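Local coordinates for D-2-hydroxyacid dehydrogensase protein (Ketogulonicigenium vulgare, PDB 4LSW), which probably catalyses the NAD(P)-dependent interconversion of 2-keto acids and D-2-hydroxy acids, at residues M228-S233 against S254-V259; D103-G108 against F158-R163; Y74-D79 against V93-D98. All blocks are in the same frame, centred on the assembly; numbering follows the deposited sequence.

How the contacts relate
Contact 1 is the most deeply buried of the three: two neighbouring parallel strands of the nucleotide-binding sheet, tied by backbone bonds. Contact 2 lies in the same domain but partly at its surface, where a few small apolar groups give way to a salt-bridge network between two helices. The two touch directly, because Ile230 and Ile232 of contact 1 pack on Val104 and Gly108 of helix 101-116. Contact 3 stands apart, its centre about 23 Å from that of contact 1, in the other domain, where a loop is held to a strand end by a mixture of backbone and side-chain hydrogen bonds. Its segment 93-98 leads straight into helix 101-116.

Contact 1: M228-S233 against S254-V259; sequences MLINIS and SAALDV
A beta-alpha-beta unit of the nucleotide-binding sheet brings Leu229 and Asn231 of strand 228-231 alongside Ser254 and Ala256 of strand 254-257, the two strands running parallel, 9° apart, with helix 240-249 between them in the chain. Leu229 N donates to Ser254 O at 3.0 Å, and Leu229 O accepts from Ala256 N at 2.8 Å. One step on, Asn231 N bonds to Ala256 O and Asn231 O accepts from Asp258 N, which carries the pairing just past the end of the strand. Met228, Ile230, Ser254 and Ala256 share one face, turned to helix 101-116. There Met228, its CG anti to the backbone N (chi1 178°), runs past the serine hydroxyl, with CG 3.3 Å from Ser254 OG, and the bend at chi3 brings CE back to 3.5 Å from the same oxygen. Beside this pair Ile230 CG1 lies 4.2 Å from Ala256 CB. The other face carries Leu229, Asn231, Ala255 and Leu257; Leu257 CD2 reaches across to 3.8 Å from Asn231 CB, while Leu229 and Leu257 both rest on Leu243 of helix 240-249. Beyond the strands a water donates to Ile232 O and, at 2.7 Å, to Asp258 OD2. The carboxylate is fixed further by the backbone N-H groups of His282 and Ala283, one to each oxygen. Parallel neighbours joined through a helix, as here, are the repeating unit of the Rossmann fold, in which the carboxyl ends of the strands usually face the dinucleotide.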
# COMPACT_ATOMS: atom_id res chain seq x y z
N MET A 228 17.95 0.78 10.07
CA MET A 228 17.39 0.54 8.76
C MET A 228 15.92 0.95 8.75
O MET A 228 15.16 0.58 9.64
CB MET A 228 17.52 -0.94 8.41
CG MET A 228 16.89 -1.27 7.08
SD MET A 228 16.81 -3.03 6.72
CE MET A 228 18.52 -3.46 6.95
N LEU A 229 15.53 1.71 7.73
CA LEU A 229 14.15 2.11 7.54
C LEU A 229 13.51 1.24 6.46
O LEU A 229 14.06 1.12 5.36
CB LEU A 229 14.09 3.58 7.11
CG LEU A 229 12.69 4.18 6.98
CD1 LEU A 229 12.03 4.37 8.35
CD2 LEU A 229 12.74 5.50 6.20
N ILE A 230 12.37 0.62 6.77
CA ILE A 230 11.66 -0.18 5.77
C ILE A 230 10.30 0.44 5.54
O ILE A 230 9.50 0.54 6.46
CB ILE A 230 11.47 -1.65 6.22
CG1 ILE A 230 12.82 -2.31 6.52
CG2 ILE A 230 10.71 -2.44 5.15
CD1 ILE A 230 13.20 -2.30 8.00
N ASN A 231 10.03 0.88 4.31
CA ASN A 231 8.74 1.47 4.01
C ASN A 231 7.91 0.68 3.03
O ASN A 231 8.32 0.46 1.88
CB ASN A 231 8.87 2.91 3.51
CG ASN A 231 7.53 3.57 3.43
OD1 ASN A 231 6.58 3.15 4.08
ND2 ASN A 231 7.43 4.61 2.60
N ILE A 232 6.73 0.24 3.50
CA ILE A 232 5.76 -0.47 2.65
C ILE A 232 4.38 0.20 2.67
O ILE A 232 3.38 -0.38 2.22
CB ILE A 232 5.63 -1.96 3.06
CG1 ILE A 232 5.35 -2.08 4.56
CG2 ILE A 232 6.88 -2.73 2.66
CD1 ILE A 232 5.23 -3.51 5.06
N SER A 233 4.32 1.44 3.18
CA SER A 233 3.09 2.23 3.23
C SER A 233 3.31 3.55 2.51
O SER A 233 4.36 3.74 1.94
CB SER A 233 2.69 2.49 4.69
OG SER A 233 3.67 3.28 5.34
N SER A 254 20.65 2.42 6.36
CA SER A 254 20.12 1.85 5.13
C SER A 254 18.61 2.00 5.07
O SER A 254 17.97 2.33 6.06
CB SER A 254 20.51 0.37 5.00
OG SER A 254 19.94 -0.40 6.04
N ALA A 255 18.06 1.75 3.89
CA ALA A 255 16.63 1.81 3.69
C ALA A 255 16.20 0.75 2.70
O ALA A 255 16.95 0.38 1.80
CB ALA A 255 16.22 3.19 3.19
N ALA A 256 14.98 0.27 2.87
CA ALA A 256 14.37 -0.65 1.94
C ALA A 256 12.99 -0.10 1.63
O ALA A 256 12.17 0.06 2.52
CB ALA A 256 14.28 -2.05 2.55
N LEU A 257 12.76 0.26 0.37
CA LEU A 257 11.58 1.04 0.01
C LEU A 257 10.78 0.37 -1.09
O LEU A 257 11.36 -0.03 -2.11
CB LEU A 257 12.01 2.44 -0.45
CG LEU A 257 12.90 3.24 0.51
CD1 LEU A 257 13.35 4.53 -0.17
CD2 LEU A 257 12.18 3.58 1.80
N ASP A 258 9.47 0.23 -0.87
CA ASP A 258 8.56 -0.34 -1.85
C ASP A 258 7.66 0.76 -2.41
O ASP A 258 6.87 0.51 -3.30
CB ASP A 258 7.75 -1.49 -1.22
CG ASP A 258 6.90 -2.26 -2.25
OD1 ASP A 258 7.46 -2.77 -3.25
OD2 ASP A 258 5.67 -2.36 -2.02
N VAL A 259 7.77 1.97 -1.88
CA VAL A 259 6.90 3.04 -2.35
C VAL A 259 7.70 4.34 -2.42
O VAL A 259 8.62 4.56 -1.62
CB VAL A 259 5.73 3.22 -1.41
CG1 VAL A 259 6.25 3.61 -0.08
CG2 VAL A 259 4.73 4.25 -1.94
O HOH W 1 3.72 -1.26 -0.58

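Contact 2: D103-G108 against F158-R163; sequences DVADLG and FEVARR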
# COMPACT_ATOMS: atom_id res chain seq x y z
N ASP A 103 0.32 -10.45 2.55
CA ASP A 103 1.35 -10.37 1.54
C ASP A 103 2.18 -9.09 1.68
O ASP A 103 3.38 -9.10 1.47
CB ASP A 103 0.76 -10.54 0.13
CG ASP A 103 0.60 -12.01 -0.24
OD1 ASP A 103 1.47 -12.80 0.15
OD2 ASP A 103 -0.39 -12.35 -0.92
N VAL A 104 1.53 -8.00 2.09
CA VAL A 104 2.27 -6.76 2.30
C VAL A 104 3.25 -6.95 3.46
O VAL A 104 4.43 -6.60 3.36
CB VAL A 104 1.32 -5.57 2.58
CG1 VAL A 104 2.11 -4.35 3.01
CG2 VAL A 104 0.50 -5.25 1.33
N ALA A 105 2.78 -7.56 4.54
CA ALA A 105 3.63 -7.80 5.69
C ALA A 105 4.79 -8.74 5.32
O ALA A 105 5.93 -8.51 5.73
CB ALA A 105 2.82 -8.36 6.85
N ASP A 106 4.49 -9.78 4.55
CA ASP A 106 5.53 -10.68 4.06
C ASP A 106 6.64 -9.92 3.33
O ASP A 106 7.82 -10.15 3.59
CB ASP A 106 4.97 -11.74 3.10
CG ASP A 106 4.31 -12.92 3.78
OD1 ASP A 106 4.06 -12.90 5.01
OD2 ASP A 106 4.01 -13.89 3.05
N LEU A 107 6.28 -9.01 2.42
CA LEU A 107 7.31 -8.34 1.65
C LEU A 107 8.14 -7.41 2.54
O LEU A 107 9.35 -7.36 2.41
CB LEU A 107 6.76 -7.58 0.44
CG LEU A 107 7.89 -7.15 -0.51
CD1 LEU A 107 8.47 -8.32 -1.31
CD2 LEU A 107 7.49 -6.01 -1.46
N GLY A 108 7.49 -6.72 3.46
CA GLY A 108 8.21 -5.85 4.38
C GLY A 108 9.30 -6.59 5.15
O GLY A 108 10.45 -6.16 5.21
N PHE A 158 0.45 -4.96 12.61
CA PHE A 158 0.25 -6.13 13.44
C PHE A 158 0.81 -7.38 12.78
O PHE A 158 1.53 -8.15 13.42
CB PHE A 158 -1.23 -6.33 13.75
CG PHE A 158 -1.51 -7.50 14.63
CD1 PHE A 158 -1.02 -7.53 15.92
CD2 PHE A 158 -2.28 -8.55 14.18
CE1 PHE A 158 -1.28 -8.61 16.76
CE2 PHE A 158 -2.56 -9.64 15.00
CZ PHE A 158 -2.05 -9.67 16.29
N GLU A 159 0.50 -7.56 11.50
CA GLU A 159 1.02 -8.74 10.80
C GLU A 159 2.53 -8.72 10.70
O GLU A 159 3.18 -9.77 10.85
CB GLU A 159 0.39 -8.88 9.42
CG GLU A 159 -1.06 -9.29 9.45
CD GLU A 159 -1.30 -10.53 10.29
OE1 GLU A 159 -0.63 -11.56 10.07
OE2 GLU A 159 -2.18 -10.48 11.18
N VAL A 160 3.12 -7.54 10.48
CA VAL A 160 4.57 -7.44 10.51
C VAL A 160 5.13 -7.88 11.86
O VAL A 160 6.06 -8.70 11.93
CB VAL A 160 5.04 -6.00 10.17
CG1 VAL A 160 6.53 -5.81 10.52
CG2 VAL A 160 4.77 -5.68 8.70
N ALA A 161 4.56 -7.36 12.95
CA ALA A 161 5.02 -7.70 14.28
C ALA A 161 4.95 -9.20 14.56
O ALA A 161 5.85 -9.75 15.20
CB ALA A 161 4.24 -6.91 15.31
N ARG A 162 3.89 -9.86 14.08
CA ARG A 162 3.74 -11.30 14.29
C ARG A 162 4.89 -12.05 13.63
O ARG A 162 5.43 -13.00 14.20
CB ARG A 162 2.39 -11.80 13.76
CG ARG A 162 1.21 -11.27 14.56
CD ARG A 162 -0.11 -11.75 13.98
NE ARG A 162 -0.27 -13.18 14.22
CZ ARG A 162 -0.45 -14.09 13.26
NH1 ARG A 162 -0.51 -13.73 11.99
NH2 ARG A 162 -0.58 -15.37 13.60
N ARG A 163 5.26 -11.61 12.43
CA ARG A 163 6.38 -12.22 11.71
C ARG A 163 7.70 -11.94 12.41
O ARG A 163 8.57 -12.81 12.49
CB ARG A 163 6.42 -11.74 10.26
CG ARG A 163 5.33 -12.36 9.39
CD ARG A 163 4.85 -11.35 8.37
NE ARG A 163 3.85 -11.95 7.49
CZ ARG A 163 2.58 -12.15 7.82
NH1 ARG A 163 2.14 -11.80 9.03
NH2 ARG A 163 1.75 -12.70 6.95
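Ala105 and Asp106 of helix 101-116 meet Glu159, Val160 and Arg163 of helix 155-165, the short segments crossing at -50° with their axes 8.6 Å apart. Small Ala105 lets them close: its CB touches Glu159 CB at 3.6 Å and Val160 CG2 at 3.8 Å. Arg163 CG is anti to the carbonyl carbon (chi1 -74°), and the bend at chi2 carries the guanidinium over the Ala105 methyl, with its edge to Asp106. Arg163 NE donates to Asp106 OD1 at 2.7 Å, within 1° of the guanidinium plane, and Arg163 NH2 adds a weak bond to the same oxygen at 3.0 Å. Arg163 NH1 bonds to Glu159 OE1 at 3.0 Å and to Glu159 O at 2.9 Å; that carbonyl also takes the helical bond from Arg163 N, on its opposite face. Glu159 OE1 receives a second arginine, Arg162 NH1, through its syn lone pair. An alanine in place of Arg163 would take away the guanidinium, and Asp106 OD1 would probably be left without its mate across the helices, with Glu159 OE1 keeping only Arg162 of its two arginines. With two carboxylates and two guanidiniums interlinked, charge is largely balanced, which would favour all four being ionised.

Contact 3: Y74-D79 against V93-D98; sequences YGVGYD and VTNTPD
Gly75 and Thr96 exchange two hydrogen bonds, which fasten the loop after strand 70-74 to the chain leaving strand 92-94. In one, Gly75 N donates to the side-chain oxygen Thr96 OG1 at 2.8 Å, a bond bent to 137° at the hydrogen; OG1 sits between the backbone N and the carbonyl carbon of its own residue (chi1 66°), which turns it to the glycine. In the return bond Thr96 N reaches Gly75 O at 2.9 Å from above the carbonyl plane. A third, nearly straight bond at 174° runs from Asn95 ND2 to Val76 O, 2.9 Å away: it meets a lone pair in the carbonyl plane, and that oxygen lies in the plane of the amide, although the two groups are turned roughly perpendicular to each other. Two successive carbonyls of the loop are thus gripped by two successive residues of the other segment.

Packing fills in around these bonds. Asn95 CB lies 3.3 Å from Gly75 O, and Val76 CG2 stands 3.9 Å from Thr96 O, a buried carbonyl with no partner in the model. The edge of the Tyr78 ring faces Val76 O, and its CD1 comes within 4.3 Å of Asn95 ND2. Backbone shape matters as well: Gly75 has a positive phi, and a CB there would jam against the carbonyl oxygen of Tyr74.

Outside the pair, Asn95 O accepts from Thr312 OG1, and Asp98 forms a salt bridge with Arg155 in the nucleotide-binding domain. A glycine-rich loop following a parallel strand, with Val76 and Gly77 exposed, is characteristic of the flavodoxin-like domain of D-2-hydroxyacid dehydrogenases; in relatives this loop borders the interdomain cleft and offers backbone amides to the substrate carboxylate, and it probably does so here.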
# COMPACT_ATOMS: atom_id res chain seq x y z
N TYR A 74 -11.47 -0.89 -6.60
CA TYR A 74 -10.47 -1.95 -6.57
C TYR A 74 -9.27 -1.41 -5.79
O TYR A 74 -8.59 -0.49 -6.26
CB TYR A 74 -10.08 -2.30 -8.00
CG TYR A 74 -9.09 -3.44 -8.19
CD1 TYR A 74 -7.72 -3.24 -8.04
CD2 TYR A 74 -9.53 -4.70 -8.58
CE1 TYR A 74 -6.82 -4.27 -8.24
CE2 TYR A 74 -8.63 -5.73 -8.78
CZ TYR A 74 -7.29 -5.51 -8.61
OH TYR A 74 -6.41 -6.56 -8.83
N GLY A 75 -9.03 -1.96 -4.60
CA GLY A 75 -7.96 -1.48 -3.74
C GLY A 75 -8.46 -1.00 -2.39
O GLY A 75 -9.67 -0.89 -2.16
N VAL A 76 -7.53 -0.71 -1.48
CA VAL A 76 -7.87 -0.25 -0.13
C VAL A 76 -8.25 1.23 -0.06
O VAL A 76 -9.29 1.59 0.50
CB VAL A 76 -6.71 -0.47 0.86
CG1 VAL A 76 -7.09 -0.00 2.25
CG2 VAL A 76 -6.30 -1.94 0.90
N GLY A 77 -7.40 2.07 -0.62
CA GLY A 77 -7.61 3.51 -0.55
C GLY A 77 -8.70 3.94 -1.51
O GLY A 77 -8.93 3.29 -2.53
N TYR A 78 -9.36 5.03 -1.18
CA TYR A 78 -10.42 5.58 -2.02
C TYR A 78 -10.45 7.10 -1.91
O TYR A 78 -11.49 7.73 -2.07
CB TYR A 78 -11.77 4.94 -1.67
CG TYR A 78 -12.17 5.02 -0.22
CD1 TYR A 78 -11.75 4.06 0.70
CD2 TYR A 78 -13.00 6.04 0.22
CE1 TYR A 78 -12.14 4.14 2.02
CE2 TYR A 78 -13.39 6.12 1.54
CZ TYR A 78 -12.96 5.17 2.43
OH TYR A 78 -13.37 5.28 3.74
N ASP A 79 -9.28 7.66 -1.64
CA ASP A 79 -9.05 9.09 -1.50
C ASP A 79 -9.64 9.92 -2.65
O ASP A 79 -10.19 11.00 -2.44
CB ASP A 79 -7.55 9.33 -1.45
CG ASP A 79 -6.84 8.70 -2.63
OD1 ASP A 79 -7.27 7.60 -3.05
OD2 ASP A 79 -5.87 9.30 -3.15
N VAL A 93 -20.29 3.53 -1.34
CA VAL A 93 -18.94 3.23 -1.82
C VAL A 93 -18.41 1.97 -1.14
O VAL A 93 -18.65 1.77 0.04
CB VAL A 93 -17.97 4.42 -1.57
CG1 VAL A 93 -16.60 4.14 -2.16
CG2 VAL A 93 -18.53 5.72 -2.14
N THR A 94 -17.73 1.10 -1.90
CA THR A 94 -17.07 -0.08 -1.32
C THR A 94 -15.59 -0.08 -1.72
O THR A 94 -15.21 0.53 -2.72
CB THR A 94 -17.70 -1.42 -1.79
OG1 THR A 94 -17.53 -1.57 -3.21
CG2 THR A 94 -19.18 -1.49 -1.44
N ASN A 95 -14.76 -0.76 -0.93
CA ASN A 95 -13.36 -0.97 -1.31
C ASN A 95 -13.00 -2.45 -1.20
O ASN A 95 -13.89 -3.31 -1.12
CB ASN A 95 -12.42 -0.10 -0.46
CG ASN A 95 -12.42 -0.49 1.01
OD1 ASN A 95 -13.35 -1.13 1.50
ND2 ASN A 95 -11.37 -0.09 1.72
N THR A 96 -11.70 -2.76 -1.22
CA THR A 96 -11.26 -4.16 -1.07
C THR A 96 -10.19 -4.32 0.02
O THR A 96 -9.01 -4.47 -0.29
CB THR A 96 -10.76 -4.76 -2.39
OG1 THR A 96 -9.57 -4.09 -2.81
CG2 THR A 96 -11.82 -4.63 -3.47
N PRO A 97 -10.62 -4.29 1.29
CA PRO A 97 -9.71 -4.36 2.44
C PRO A 97 -9.35 -5.78 2.83
O PRO A 97 -10.00 -6.73 2.38
CB PRO A 97 -10.53 -3.73 3.55
CG PRO A 97 -11.93 -4.14 3.24
CD PRO A 97 -12.02 -4.18 1.72
N ASP A 98 -8.32 -5.91 3.67
CA ASP A 98 -7.96 -7.15 4.37
C ASP A 98 -7.26 -8.21 3.52
O ASP A 98 -6.34 -8.89 3.99
CB ASP A 98 -9.17 -7.75 5.10
CG ASP A 98 -9.68 -6.86 6.21
OD1 ASP A 98 -8.85 -6.23 6.89
OD2 ASP A 98 -10.92 -6.79 6.40